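Putative gdp-fucose protein o-fucosyltransferase 1 (Caenorhabditis elegans, PDB 3ZY2) is a putative protein O-fucosyltransferase of the GT-B clan, with two parallel-sheet domains and guanosine-5'-diphosphate bound in a pocket. Local coordinates at residues A[87-91]-A[92-96]; A[159-163]-A[164-168]; A[296-299]-A[300-303]. All coordinates share one frame; numbering follows the deposited sequence.

Contact 1 (A[87-91]-A[92-96]); sequences TVWPP and EKRKA
Arg94 lies over one face of the Trp89 ring and meets this residue twice, once through its aliphatic stem and once through its charged end. Two nitrogens of the guanidinium grip the carbonyl oxygen of Trp89 side-on. Arg94 NE lies 2.7 Å from Trp89 O, with an N-H...O angle of 159°. Arg94 NH2 reaches the same Trp89 O at 3.0 Å on a more bent path. The oxygen sits almost in the guanidinium plane, and the paired grip fixes the rotation of that group.

The backbone supplies two turn bonds. Lys93 N donates to Pro90 O over 2.9 Å, and Arg94 N donates to Pro91 O over 3.2 Å. Arg94 is also the centre of an inverse gamma turn, with a weak bond from Lys95 N to Lys93 O. The indole NE1 has a weak bond to Lys93 O and a firmer one to a water, 2.9 Å from Trp89 NE1. That water in turn donates to Lys95 O.

Apolar contacts accompany these bonds. Arg94 CG makes a CH-pi contact with the indole, 3.7 Å from the centre of the six-membered ring of Trp89. CG stands anti to the carbonyl carbon (chi1 -62°), and the chain runs straight from there to NE, which carries stem and head past the ring. Pro91 CD lies over one face of the guanidinium, toward its rim, 3.5 Å from Arg94 NH2. Lys93 lays its CG and CD against Pro90 CD, with CG also near Trp89 CD1.

The turn joins the end of helix 77-88 to strand 95-98. Trp89 packs on Phe80 of that helix and on Val168 and Ala170 of strand 168-171. Ala96 pairs by backbone bonds with strand 135-138, and Lys95 forms a salt bridge with Asp232 of the second subunit.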
loop_
_atom_site.group_PDB
_atom_site.type_symbol
_atom_site.label_atom_id
_atom_site.label_comp_id
_atom_site.label_asym_id
_atom_site.label_seq_id
_atom_site.Cartn_x
_atom_site.Cartn_y
_atom_site.Cartn_z
ATOM N N THR A 87 10.668 -20.617 -20.068
ATOM C CA THR A 87 11.619 -19.885 -20.932
ATOM C C THR A 87 11.472 -18.362 -20.909
ATOM O O THR A 87 12.452 -17.630 -21.060
ATOM C CB THR A 87 11.547 -20.334 -22.423
ATOM O OG1 THR A 87 10.222 -20.139 -22.915
ATOM C CG2 THR A 87 11.953 -21.797 -22.598
ATOM N N VAL A 88 10.240 -17.877 -20.757
ATOM C CA VAL A 88 10.000 -16.431 -20.766
ATOM C C VAL A 88 10.315 -15.771 -19.414
ATOM O O VAL A 88 10.682 -14.614 -19.371
ATOM C CB VAL A 88 8.538 -16.111 -21.210
ATOM C CG1 VAL A 88 8.201 -14.619 -21.017
ATOM C CG2 VAL A 88 8.320 -16.528 -22.651
ATOM N N TRP A 89 10.169 -16.513 -18.316
ATOM C CA TRP A 89 10.242 -15.919 -16.986
ATOM C C TRP A 89 10.818 -16.869 -15.929
ATOM O O TRP A 89 10.133 -17.276 -14.982
ATOM C CB TRP A 89 8.840 -15.472 -16.594
ATOM C CG TRP A 89 8.736 -14.573 -15.408
ATOM C CD1 TRP A 89 9.412 -13.405 -15.184
ATOM C CD2 TRP A 89 7.818 -14.727 -14.310
ATOM N NE1 TRP A 89 8.989 -12.838 -13.999
ATOM C CE2 TRP A 89 8.018 -13.632 -13.443
ATOM C CE3 TRP A 89 6.866 -15.699 -13.969
ATOM C CZ2 TRP A 89 7.292 -13.476 -12.251
ATOM C CZ3 TRP A 89 6.135 -15.545 -12.772
ATOM C CH2 TRP A 89 6.366 -14.444 -11.930
ATOM N N PRO A 90 12.085 -17.245 -16.096
ATOM C CA PRO A 90 12.704 -18.235 -15.210
ATOM C C PRO A 90 12.910 -17.667 -13.799
ATOM O O PRO A 90 12.865 -16.439 -13.631
ATOM C CB PRO A 90 14.045 -18.512 -15.897
ATOM C CG PRO A 90 14.328 -17.270 -16.679
ATOM C CD PRO A 90 13.008 -16.774 -17.147
ATOM N N PRO A 91 13.100 -18.545 -12.787
ATOM C CA PRO A 91 13.220 -18.064 -11.404
ATOM C C PRO A 91 14.056 -16.792 -11.206
ATOM O O PRO A 91 13.637 -15.905 -10.451
ATOM C CB PRO A 91 13.838 -19.259 -10.683
ATOM C CG PRO A 91 13.264 -20.464 -11.418
ATOM C CD PRO A 91 12.909 -20.011 -12.824
ATOM N N GLU A 92 15.197 -16.690 -11.893
ATOM C CA GLU A 92 16.111 -15.542 -11.721
ATOM C C GLU A 92 15.527 -14.166 -12.059
ATOM O O GLU A 92 16.007 -13.159 -11.547
ATOM C CB GLU A 92 17.451 -15.787 -12.461
ATOM C CG GLU A 92 18.332 -14.549 -12.752
ATOM C CD GLU A 92 18.003 -13.856 -14.085
ATOM O OE1 GLU A 92 17.649 -14.550 -15.065
ATOM O OE2 GLU A 92 18.113 -12.606 -14.145
ATOM N N LYS A 93 14.502 -14.102 -12.907
ATOM C CA LYS A 93 13.980 -12.786 -13.272
ATOM C C LYS A 93 12.581 -12.551 -12.729
ATOM O O LYS A 93 11.857 -11.665 -13.199
ATOM C CB LYS A 93 14.073 -12.509 -14.781
ATOM C CG LYS A 93 13.142 -13.307 -15.673
ATOM C CD LYS A 93 13.387 -13.016 -17.171
ATOM C CE LYS A 93 14.819 -13.366 -17.607
ATOM N NZ LYS A 93 14.960 -13.660 -19.072
ATOM N N ARG A 94 12.223 -13.348 -11.728
ATOM C CA ARG A 94 10.912 -13.225 -11.085
ATOM C C ARG A 94 10.941 -12.118 -10.035
ATOM O O ARG A 94 11.261 -12.345 -8.861
ATOM C CB ARG A 94 10.450 -14.567 -10.524
ATOM C CG ARG A 94 10.298 -15.597 -11.653
ATOM C CD ARG A 94 9.758 -16.932 -11.231
ATOM N NE ARG A 94 9.749 -17.815 -12.400
ATOM C CZ ARG A 94 9.464 -19.113 -12.374
ATOM N NH1 ARG A 94 9.167 -19.721 -11.232
ATOM N NH2 ARG A 94 9.486 -19.808 -13.505
ATOM N N LYS A 95 10.608 -10.914 -10.499
ATOM C CA LYS A 95 10.513 -9.729 -9.648
ATOM C C LYS A 95 9.071 -9.448 -9.228
ATOM O O LYS A 95 8.124 -9.644 -10.010
ATOM C CB LYS A 95 11.133 -8.520 -10.363
ATOM C CG LYS A 95 12.653 -8.653 -10.659
ATOM C CD LYS A 95 13.306 -7.283 -10.691
ATOM C CE LYS A 95 14.826 -7.335 -10.561
ATOM N NZ LYS A 95 15.471 -7.894 -11.784
ATOM N N ALA A 96 8.903 -9.028 -7.975
ATOM C CA ALA A 96 7.601 -8.608 -7.475
ATOM C C ALA A 96 7.429 -7.120 -7.734
ATOM O O ALA A 96 8.370 -6.333 -7.557
ATOM C CB ALA A 96 7.491 -8.891 -5.998
HETATM O O HOH W 1 8.607 -10.223 -12.695
#

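Contact 2 (A[159-163]-A[164-168]); sequences EKFPS and EEYPV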
loop_
_atom_site.group_PDB
_atom_site.type_symbol
_atom_site.label_atom_id
_atom_site.label_comp_id
_atom_site.label_asym_id
_atom_site.label_seq_id
_atom_site.Cartn_x
_atom_site.Cartn_y
_atom_site.Cartn_z
ATOM N N GLU A 159 8.019 2.870 -21.076
ATOM C CA GLU A 159 9.309 3.517 -20.879
ATOM C C GLU A 159 10.033 2.866 -19.697
ATOM O O GLU A 159 11.195 2.477 -19.815
ATOM C CB GLU A 159 9.085 5.019 -20.649
ATOM C CG GLU A 159 10.283 5.839 -20.176
ATOM C CD GLU A 159 9.856 7.125 -19.458
ATOM O OE1 GLU A 159 9.010 7.877 -20.002
ATOM O OE2 GLU A 159 10.355 7.374 -18.337
ATOM N N LYS A 160 9.334 2.714 -18.574
ATOM C CA LYS A 160 9.968 2.166 -17.375
ATOM C C LYS A 160 10.158 0.635 -17.403
ATOM O O LYS A 160 11.196 0.131 -16.966
ATOM C CB LYS A 160 9.244 2.617 -16.104
ATOM C CG LYS A 160 9.993 2.230 -14.841
ATOM C CD LYS A 160 9.365 2.766 -13.583
ATOM C CE LYS A 160 10.225 2.388 -12.381
ATOM N NZ LYS A 160 9.765 3.001 -11.100
ATOM N N PHE A 161 9.177 -0.101 -17.924
ATOM C CA PHE A 161 9.276 -1.571 -17.948
ATOM C C PHE A 161 9.183 -2.189 -19.345
ATOM O O PHE A 161 8.139 -2.747 -19.703
ATOM C CB PHE A 161 8.234 -2.215 -17.024
ATOM C CG PHE A 161 8.271 -1.702 -15.609
ATOM C CD1 PHE A 161 9.362 -1.969 -14.781
ATOM C CD2 PHE A 161 7.219 -0.951 -15.104
ATOM C CE1 PHE A 161 9.399 -1.491 -13.477
ATOM C CE2 PHE A 161 7.244 -0.465 -13.790
ATOM C CZ PHE A 161 8.342 -0.739 -12.980
ATOM N N PRO A 162 10.277 -2.113 -20.132
ATOM C CA PRO A 162 10.276 -2.720 -21.466
ATOM C C PRO A 162 10.159 -4.241 -21.399
ATOM O O PRO A 162 10.576 -4.859 -20.414
ATOM C CB PRO A 162 11.644 -2.321 -22.043
ATOM C CG PRO A 162 12.134 -1.205 -21.169
ATOM C CD PRO A 162 11.574 -1.485 -19.819
ATOM N N SER A 163 9.609 -4.825 -22.459
ATOM C CA SER A 163 9.332 -6.255 -22.527
ATOM C C SER A 163 10.568 -7.145 -22.428
ATOM O O SER A 163 10.502 -8.225 -21.848
ATOM C CB SER A 163 8.576 -6.579 -23.818
ATOM O OG SER A 163 7.878 -5.441 -24.311
ATOM N N GLU A 164 11.693 -6.700 -22.996
ATOM C CA GLU A 164 12.901 -7.527 -23.043
ATOM C C GLU A 164 13.469 -7.873 -21.655
ATOM O O GLU A 164 13.772 -9.044 -21.380
ATOM C CB GLU A 164 13.971 -6.883 -23.941
ATOM C CG GLU A 164 15.304 -7.649 -24.020
ATOM C CD GLU A 164 15.313 -8.807 -25.018
ATOM O OE1 GLU A 164 14.266 -9.463 -25.235
ATOM O OE2 GLU A 164 16.395 -9.070 -25.593
ATOM N N GLU A 165 13.611 -6.864 -20.797
ATOM C CA GLU A 165 14.075 -7.082 -19.428
ATOM C C GLU A 165 12.938 -7.496 -18.496
ATOM O O GLU A 165 13.172 -8.249 -17.533
ATOM C CB GLU A 165 14.778 -5.838 -18.875
ATOM C CG GLU A 165 15.353 -5.996 -17.446
ATOM C CD GLU A 165 16.420 -7.093 -17.311
ATOM O OE1 GLU A 165 17.191 -7.317 -18.270
ATOM O OE2 GLU A 165 16.480 -7.741 -16.240
ATOM N N TYR A 166 11.721 -7.015 -18.789
ATOM C CA TYR A 166 10.530 -7.274 -17.951
ATOM C C TYR A 166 9.428 -7.991 -18.734
ATOM O O TYR A 166 8.378 -7.401 -19.047
ATOM C CB TYR A 166 9.986 -5.982 -17.332
ATOM C CG TYR A 166 11.011 -5.236 -16.530
ATOM C CD1 TYR A 166 11.316 -5.631 -15.230
ATOM C CD2 TYR A 166 11.690 -4.142 -17.073
ATOM C CE1 TYR A 166 12.274 -4.968 -14.486
ATOM C CE2 TYR A 166 12.643 -3.461 -16.335
ATOM C CZ TYR A 166 12.926 -3.871 -15.040
ATOM O OH TYR A 166 13.883 -3.199 -14.320
ATOM N N PRO A 167 9.654 -9.276 -19.051
ATOM C CA PRO A 167 8.680 -10.026 -19.834
ATOM C C PRO A 167 7.378 -10.246 -19.066
ATOM O O PRO A 167 6.321 -10.415 -19.686
ATOM C CB PRO A 167 9.384 -11.363 -20.091
ATOM C CG PRO A 167 10.470 -11.447 -19.082
ATOM C CD PRO A 167 10.891 -10.050 -18.819
ATOM N N VAL A 168 7.471 -10.259 -17.739
ATOM C CA VAL A 168 6.306 -10.530 -16.889
ATOM C C VAL A 168 6.237 -9.514 -15.755
ATOM O O VAL A 168 7.145 -9.435 -14.933
ATOM C CB VAL A 168 6.311 -11.972 -16.294
ATOM C CG1 VAL A 168 5.080 -12.158 -15.357
ATOM C CG2 VAL A 168 6.320 -13.040 -17.394
#
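Phe161 turns the edge of its ring onto the face of Tyr166 in a T-shaped stack. The centroids of the Phe161 and Tyr166 rings are 5.2 Å apart, and the planes stand at 85°. Phe161 CD1 does the touching. It lies over the centre of the tyrosine ring, 3.9 Å from Tyr166 CD2. Both side chains have CG anti to the carbonyl carbon (chi1 -54° in Phe161 and much the same in Tyr166), which brings the two rings together across the turn. The opposite face of Tyr166 carries Glu165 CG, and Lys160 CG lies over a face of Phe161. Each ring therefore has a neighbouring aliphatic chain against it.

Two further apolar contacts reach Tyr166 CD2. Pro162 lies beside Tyr166 and points the same way, with Pro162 CD 3.8 Å from Tyr166 CD2. The backbone of Phe161 also comes close, its CA 3.6 Å from Tyr166 CD2.

One backbone hydrogen bond closes the turn. Tyr166 N donates to Pro162 O at 2.9 Å, with an N-H...O angle of 144°. The donor lies nearly along the C=O axis. Pro167 N is 3.1 Å from Ser163 O but has no hydrogen to give.

The hydroxyl of Tyr166 is hydrogen-bonded to Glu137 OE2 and to Thr235 OG1 of the second subunit. Arg237 of the second subunit bonds Lys160 O and packs on Phe161, and Arg39 of the same chain bonds Tyr166 O.

The bond from Tyr166 N to Pro162 O, with helical backbone angles at Ser163, Glu164 and Glu165, makes this an alpha-turn. An edge-to-face aromatic pair flanks it. It leads from helix 157-160 into strand 168-171 of a six-stranded parallel sheet, as expected of a Rossmann-like half of the GT-B fold.

Contact 3 (A[296-299]-A[300-303]); sequences INEA and LKPY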
loop_
_atom_site.group_PDB
_atom_site.type_symbol
_atom_site.label_atom_id
_atom_site.label_comp_id
_atom_site.label_asym_id
_atom_site.label_seq_id
_atom_site.Cartn_x
_atom_site.Cartn_y
_atom_site.Cartn_z
ATOM N N ILE A 296 -40.154 -16.950 4.444
ATOM C CA ILE A 296 -40.610 -16.438 3.160
ATOM C C ILE A 296 -41.825 -17.220 2.669
ATOM O O ILE A 296 -42.781 -16.627 2.182
ATOM C CB ILE A 296 -39.487 -16.416 2.107
ATOM C CG1 ILE A 296 -38.414 -15.414 2.535
ATOM C CG2 ILE A 296 -40.027 -16.030 0.722
ATOM C CD1 ILE A 296 -37.089 -15.622 1.811
ATOM N N ASN A 297 -41.780 -18.545 2.809
ATOM C CA ASN A 297 -42.925 -19.376 2.429
ATOM C C ASN A 297 -44.229 -19.001 3.122
ATOM O O ASN A 297 -45.274 -18.965 2.477
ATOM C CB ASN A 297 -42.616 -20.866 2.611
ATOM C CG ASN A 297 -41.798 -21.414 1.464
ATOM O OD1 ASN A 297 -41.664 -20.756 0.426
ATOM N ND2 ASN A 297 -41.248 -22.611 1.635
ATOM N N GLU A 298 -44.157 -18.690 4.420
ATOM C CA GLU A 298 -45.333 -18.223 5.154
ATOM C C GLU A 298 -45.838 -16.928 4.520
ATOM O O GLU A 298 -47.029 -16.788 4.255
ATOM C CB GLU A 298 -44.993 -18.007 6.641
ATOM C CG GLU A 298 -46.167 -17.564 7.523
ATOM C CD GLU A 298 -47.246 -18.639 7.684
ATOM O OE1 GLU A 298 -46.980 -19.826 7.374
ATOM O OE2 GLU A 298 -48.362 -18.289 8.134
ATOM N N ALA A 299 -44.923 -16.002 4.245
ATOM C CA ALA A 299 -45.292 -14.710 3.681
ATOM C C ALA A 299 -45.884 -14.808 2.267
ATOM O O ALA A 299 -46.694 -13.963 1.858
ATOM C CB ALA A 299 -44.102 -13.744 3.725
ATOM N N LEU A 300 -45.484 -15.851 1.537
ATOM C CA LEU A 300 -45.950 -16.085 0.159
ATOM C C LEU A 300 -47.216 -16.920 0.026
ATOM O O LEU A 300 -47.741 -17.061 -1.081
ATOM C CB LEU A 300 -44.846 -16.747 -0.647
ATOM C CG LEU A 300 -43.624 -15.885 -0.899
ATOM C CD1 LEU A 300 -42.558 -16.697 -1.672
ATOM C CD2 LEU A 300 -44.003 -14.570 -1.623
ATOM N N LYS A 301 -47.706 -17.466 1.140
ATOM C CA LYS A 301 -48.937 -18.266 1.128
ATOM C C LYS A 301 -50.107 -17.635 0.361
ATOM O O LYS A 301 -50.762 -18.343 -0.410
ATOM C CB LYS A 301 -49.353 -18.666 2.551
ATOM C CG LYS A 301 -48.540 -19.821 3.098
ATOM C CD LYS A 301 -49.129 -20.394 4.372
ATOM C CE LYS A 301 -48.243 -21.518 4.911
ATOM N NZ LYS A 301 -48.668 -21.902 6.290
ATOM N N PRO A 302 -50.367 -16.315 0.547
ATOM C CA PRO A 302 -51.466 -15.689 -0.213
ATOM C C PRO A 302 -51.310 -15.775 -1.735
ATOM O O PRO A 302 -52.312 -15.688 -2.456
ATOM C CB PRO A 302 -51.419 -14.230 0.230
ATOM C CG PRO A 302 -50.816 -14.269 1.591
ATOM C CD PRO A 302 -49.754 -15.343 1.478
ATOM N N TYR A 303 -50.081 -15.970 -2.213
ATOM C CA TYR A 303 -49.811 -16.066 -3.637
ATOM C C TYR A 303 -49.685 -17.510 -4.106
ATOM O O TYR A 303 -49.604 -17.752 -5.305
ATOM C CB TYR A 303 -48.520 -15.306 -3.953
ATOM C CG TYR A 303 -48.670 -13.825 -3.796
ATOM C CD1 TYR A 303 -48.447 -13.209 -2.570
ATOM C CD2 TYR A 303 -49.076 -13.038 -4.867
ATOM C CE1 TYR A 303 -48.626 -11.828 -2.416
ATOM C CE2 TYR A 303 -49.259 -11.674 -4.731
ATOM C CZ TYR A 303 -49.030 -11.077 -3.516
ATOM O OH TYR A 303 -49.195 -9.713 -3.406
#
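Glu298 and Lys301 reach toward each other on the exposed flank of the last helical turn and form a salt bridge. Their chains cross at an angle. The lysine is extended beyond CG and brings NZ to 2.9 Å from Glu298 OE1. The glutamate leaves the backbone with CG anti to N (chi1 -178°) and then bends at chi2 (67°), which swings its carboxylate round to the lysine. NZ meets OE1 on the syn side, 25° out of the carboxylate plane. The other oxygen, OE2, is farther from NZ. Lower on the chain, Lys301 CG lies 3.4 Å from Asn297 O.

Ile296 and Leu300 form the buried side. They lie side by side and point the same way. The branch methyl CG2 of Ile296 touches Leu300 CD1 at 3.5 Å, while CG of Leu300 rests on the carbonyl oxygen of Ile296.

The backbone bonds run alongside these pairs. Leu300 N donates to Ile296 O over 2.9 Å, the usual helical bond, and has a weak second bond to Asn297 O. Lys301 N reaches Glu298 O at 3.3 Å, three residues back. In the 3-10 segment 301-303 that follows, Tyr303 N donates to Leu300 O at 2.8 Å. Pro302 sets its CD 3.4 Å from Ala299 O.

These residues end helix 293-300 before strand 307-308. Ile296 packs on Leu268 and Ile271 of helix 264-278 and on Val285 of strand 282-287. Leu300 packs on Val275 of the same helix and Val283 of the same strand, and Asn297 OD1 accepts a hydrogen bond from Ala307 N at the start of strand 307-308.

In the fold
From the N terminus, contact 1 comes first and closes the turn from helix 77-88 into strand 95-98. Contact 2 follows, closing the turn from helix 157-160 into strand 168-171. The two strands are neighbours in the six-stranded parallel sheet, and the turns meet where Val88 and Lys93 pack on Pro167 and Trp89 packs on Val168. Both turns also reach the second subunit. Contact 3 closes the end of helix 293-300 before strand 307-308, an outer strand of the five-stranded sheet. Its centre is about 60 Å from that of contact 1 and about 61 Å from that of contact 2, across the chain's centre. The three run in series; none nests or crosses.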